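Local structure of uncharacterized protein (6N7M) at residues E38-A41 and K42-Q45; E66-I69 and K70-E73. The protein is of unknown function; it is built here as a small antiparallel pair of helices in a two-chain assembly, and a signal sequence suggests that it is exported. All coordinates share one frame; numbering follows the deposited sequence.

Contact 1. Residues E38-A41 and K42-Q45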
loop_
_atom_site.group_PDB
_atom_site.type_symbol
_atom_site.label_atom_id
_atom_site.label_comp_id
_atom_site.label_asym_id
_atom_site.label_seq_id
_atom_site.Cartn_x
_atom_site.Cartn_y
_atom_site.Cartn_z
ATOM N N GLU A 38 -4.521 13.815 4.364
ATOM C CA GLU A 38 -3.301 14.134 5.160
ATOM C C GLU A 38 -2.341 12.943 5.193
ATOM O O GLU A 38 -1.128 13.176 5.061
ATOM C CB GLU A 38 -3.681 14.525 6.582
ATOM C CG GLU A 38 -2.512 14.721 7.525
ATOM C CD GLU A 38 -2.895 15.394 8.836
ATOM O OE1 GLU A 38 -3.812 16.245 8.833
ATOM O OE2 GLU A 38 -2.303 15.036 9.862
ATOM N N GLU A 39 -2.873 11.745 5.426
ATOM C CA GLU A 39 -2.039 10.532 5.514
ATOM C C GLU A 39 -1.341 10.280 4.182
ATOM O O GLU A 39 -0.136 9.966 4.190
ATOM C CB GLU A 39 -2.901 9.334 5.890
ATOM C CG GLU A 39 -3.323 9.286 7.339
ATOM C CD GLU A 39 -4.304 8.157 7.644
ATOM O OE1 GLU A 39 -4.935 7.591 6.675
ATOM O OE2 GLU A 39 -4.460 7.839 8.833
ATOM N N TYR A 40 -2.062 10.435 3.076
ATOM C CA TYR A 40 -1.457 10.117 1.771
ATOM C C TYR A 40 -0.455 11.197 1.381
ATOM O O TYR A 40 0.594 10.876 0.778
ATOM C CB TYR A 40 -2.542 9.936 0.732
ATOM C CG TYR A 40 -2.089 9.174 -0.478
ATOM C CD1 TYR A 40 -1.663 7.859 -0.386
ATOM C CD2 TYR A 40 -2.118 9.758 -1.734
ATOM C CE1 TYR A 40 -1.241 7.156 -1.496
ATOM C CE2 TYR A 40 -1.715 9.064 -2.860
ATOM C CZ TYR A 40 -1.287 7.754 -2.747
ATOM O OH TYR A 40 -0.914 7.041 -3.847
ATOM N N ALA A 41 -0.761 12.437 1.738
ATOM C CA ALA A 41 0.196 13.533 1.457
ATOM C C ALA A 41 1.491 13.230 2.220
ATOM O O ALA A 41 2.568 13.413 1.639
ATOM C CB ALA A 41 -0.390 14.861 1.862
ATOM N N LYS A 42 1.371 12.722 3.459
ATOM C CA LYS A 42 2.585 12.429 4.276
ATOM C C LYS A 42 3.357 11.264 3.653
ATOM O O LYS A 42 4.632 11.305 3.631
ATOM C CB LYS A 42 2.218 12.092 5.713
ATOM C CG LYS A 42 3.412 12.003 6.653
ATOM C CD LYS A 42 3.040 11.583 8.075
ATOM C CE LYS A 42 2.117 12.545 8.790
ATOM N NZ LYS A 42 1.709 12.002 10.108
ATOM N N HIS A 43 2.624 10.253 3.201
ATOM C CA HIS A 43 3.242 9.062 2.571
ATOM C C HIS A 43 4.043 9.490 1.335
ATOM O O HIS A 43 5.233 9.034 1.172
ATOM C CB HIS A 43 2.161 7.998 2.315
ATOM C CG HIS A 43 2.646 6.847 1.522
ATOM N ND1 HIS A 43 3.549 5.937 2.021
ATOM C CD2 HIS A 43 2.372 6.456 0.266
ATOM C CE1 HIS A 43 3.850 5.068 1.086
ATOM N NE2 HIS A 43 3.127 5.350 0.018
ATOM N N ILE A 44 3.453 10.361 0.522
ATOM C CA ILE A 44 4.114 10.877 -0.706
ATOM C C ILE A 44 5.382 11.626 -0.326
ATOM O O ILE A 44 6.378 11.436 -1.007
ATOM C CB ILE A 44 3.149 11.768 -1.518
ATOM C CG1 ILE A 44 2.057 10.914 -2.176
ATOM C CG2 ILE A 44 3.899 12.621 -2.540
ATOM C CD1 ILE A 44 0.928 11.717 -2.766
ATOM N N GLN A 45 5.343 12.429 0.744
ATOM C CA GLN A 45 6.528 13.239 1.140
ATOM C C GLN A 45 7.634 12.301 1.637
ATOM O O GLN A 45 8.813 12.580 1.352
ATOM C CB GLN A 45 6.143 14.260 2.211
ATOM C CG GLN A 45 7.288 15.140 2.659
ATOM C CD GLN A 45 7.815 15.995 1.536
ATOM O OE1 GLN A 45 7.084 16.446 0.660
ATOM N NE2 GLN A 45 9.100 16.276 1.583
#

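Contact 2. Residues E66-I69 and K70-E73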
loop_
_atom_site.group_PDB
_atom_site.type_symbol
_atom_site.label_atom_id
_atom_site.label_comp_id
_atom_site.label_asym_id
_atom_site.label_seq_id
_atom_site.Cartn_x
_atom_site.Cartn_y
_atom_site.Cartn_z
ATOM N N GLU A 66 10.168 8.701 -10.011
ATOM C CA GLU A 66 9.652 10.086 -10.146
ATOM C C GLU A 66 8.295 10.061 -10.843
ATOM O O GLU A 66 7.450 10.845 -10.443
ATOM C CB GLU A 66 10.675 10.964 -10.860
ATOM C CG GLU A 66 11.933 11.154 -10.017
ATOM C CD GLU A 66 12.960 12.122 -10.578
ATOM O OE1 GLU A 66 12.590 12.942 -11.443
ATOM O OE2 GLU A 66 14.124 12.044 -10.151
ATOM N N GLU A 67 8.115 9.162 -11.824
ATOM C CA GLU A 67 6.836 8.979 -12.553
ATOM C C GLU A 67 5.753 8.463 -11.599
ATOM O O GLU A 67 4.586 8.931 -11.693
ATOM C CB GLU A 67 7.037 7.992 -13.694
ATOM C CG GLU A 67 5.851 7.869 -14.618
ATOM C CD GLU A 67 6.000 6.751 -15.641
ATOM O OE1 GLU A 67 6.691 5.747 -15.321
ATOM O OE2 GLU A 67 5.461 6.890 -16.763
ATOM N N THR A 68 6.096 7.478 -10.763
ATOM C CA THR A 68 5.149 6.931 -9.752
ATOM C C THR A 68 4.742 8.039 -8.762
ATOM O O THR A 68 3.567 8.117 -8.446
ATOM C CB THR A 68 5.767 5.710 -9.042
ATOM O OG1 THR A 68 5.932 4.695 -10.027
ATOM C CG2 THR A 68 4.956 5.165 -7.886
ATOM N N ILE A 69 5.695 8.829 -8.258
ATOM C CA ILE A 69 5.368 9.950 -7.333
ATOM C C ILE A 69 4.404 10.932 -8.037
ATOM O O ILE A 69 3.416 11.355 -7.388
ATOM C CB ILE A 69 6.669 10.598 -6.832
ATOM C CG1 ILE A 69 7.387 9.634 -5.880
ATOM C CG2 ILE A 69 6.384 11.938 -6.180
ATOM C CD1 ILE A 69 8.758 10.084 -5.423
ATOM N N LYS A 70 4.627 11.214 -9.324
ATOM C CA LYS A 70 3.731 12.144 -10.061
ATOM C C LYS A 70 2.323 11.568 -10.057
ATOM O O LYS A 70 1.398 12.326 -9.802
ATOM C CB LYS A 70 4.203 12.416 -11.492
ATOM C CG LYS A 70 5.346 13.420 -11.609
ATOM C CD LYS A 70 5.748 13.721 -13.051
ATOM C CE LYS A 70 6.619 14.960 -13.161
ATOM N NZ LYS A 70 6.815 15.390 -14.566
ATOM N N LYS A 71 2.185 10.275 -10.361
ATOM C CA LYS A 71 0.884 9.567 -10.379
ATOM C C LYS A 71 0.262 9.654 -8.981
ATOM O O LYS A 71 -0.934 9.902 -8.896
ATOM C CB LYS A 71 1.087 8.113 -10.810
ATOM C CG LYS A 71 -0.125 7.201 -10.671
ATOM C CD LYS A 71 0.213 5.719 -10.781
ATOM C CE LYS A 71 1.101 5.210 -9.663
ATOM N NZ LYS A 71 1.272 3.738 -9.715
HETATM N N MSE A 72 1.052 9.459 -7.928
HETATM C CA MSE A 72 0.461 9.525 -6.569
HETATM C C MSE A 72 -0.060 10.940 -6.279
HETATM O O MSE A 72 -1.108 11.059 -5.626
HETATM C CB MSE A 72 1.489 9.018 -5.548
HETATM C CG MSE A 72 1.913 7.623 -5.792
HETATM SE SE MSE A 72 3.382 7.160 -4.608
HETATM C CE MSE A 72 2.488 7.129 -2.883
ATOM N N GLU A 73 0.665 11.982 -6.695
ATOM C CA GLU A 73 0.189 13.379 -6.497
ATOM C C GLU A 73 -1.168 13.586 -7.201
ATOM O O GLU A 73 -2.021 14.317 -6.633
ATOM C CB GLU A 73 1.257 14.366 -6.964
ATOM C CG GLU A 73 2.487 14.365 -6.098
ATOM C CD GLU A 73 3.690 15.071 -6.705
ATOM O OE1 GLU A 73 3.624 15.437 -7.894
ATOM O OE2 GLU A 73 4.689 15.234 -5.994
#

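Contact 1. Residues E38-A41 and K42-Q45
Y40 and I44 meet one turn apart on the inner side of an alpha helix, 37-51, the first arm of an antiparallel helical hairpin. Between their backbones runs the ordinary i to i+4 bond, I44 N to Y40 O at 2.9 Å with an N-H...O angle of 162°, and K42, H43 and Q45 bond likewise to E38, E39 and A41.

The I44 side chain climbs back along this turn. Its CB lies 3.5 Å from Y40 O. The first torsion, chi1 -71°, sets CG1 beside the backbone N and leads it back toward the preceding turn, where it comes within 3.3 Å of the same carbonyl oxygen and sits above one face of the Y40 ring, displaced toward the rim. From there CD1 reaches the ring obliquely, 3.7 Å from Y40 CE2. A branched, wholly apolar chain suits this buried place, since it fills the angle between backbone and ring without bringing in a polar group.

A tyrosine suits position 40 because its ring packs on M72 and I79 of helix 62-82, while its OH makes a weak hydrogen bond to E75, giving the phenol of this buried residue a polar partner. On the outer side, E38 and K42 suit solvent; their charged ends, OE2 and NZ, are 5.0 Å apart, close enough perhaps for mild attraction but not touching. H43, at the border between these environments, swings its CG away from its own N (chi1 172°), which brings its CD2 obliquely to 4.1 Å from Y40 CE1.

Contact 2. Residues E66-I69 and K70-E73
I69 and E73 lie one turn apart on helix 62-82, the second arm of the helical hairpin, and their backbones are joined by an i to i+4 hydrogen bond, E73 N to I69 O, 2.9 Å long. K70, K71 and M72 bond likewise through N to E66, E67 and T68 O. I69 is buried. Its CG2 methyl, set beside the carbonyl carbon, leans on toward the next turn and comes 3.7 Å from E73 OE2, so the carboxylate borders a methyl group; a long, weak ion pair to K48 gives that oxygen a charged partner across the hairpin. An apolar chain suits this buried place, where I69 also packs on L47 of helix 37-51.

T68 divides its two branches by chemistry. With chi1 at -65°, OG1 stands beside the backbone N and hydrogen-bonds to the carbonyl of D64, one turn earlier, while the methyl CG2 crosses the selenomethionine M72, 4.1 Å from SE. M87 of the second subunit packs on T68 too. M72 passes its CG 3.2 Å from T68 O before its flexible chain turns away toward Y40, H43 and L47.

K70 lays its CG 3.5 Å from E66 O and then runs outward nearly straight, carrying its amine away from the helix, as suits an exposed lysine. Backbone hydrogen bonds therefore hold these turns, while the side chains contribute mainly van der Waals contacts.

In the fold
Contact 1 and contact 2 each cover about two turns, one on each arm of the hairpin, and both are partly buried: each has two buried residues (Y40 and I44; I69 and M72), the others being partly or fully exposed. They meet mainly round M72, whose CE lies 3.2 Å from H43 CD2, a tight packing contact, and whose backbone O is 3.6 Å from I44 CD1. Residues 38-45 offer the Y40 and H43 rings and the aliphatic I44 to this interface, whereas 66-73 offer aliphatic and selenomethionine chains. Their outer sides differ as well: no other chain of the assembly touches contact 1, but contact 2 is brushed by the second subunit through T68.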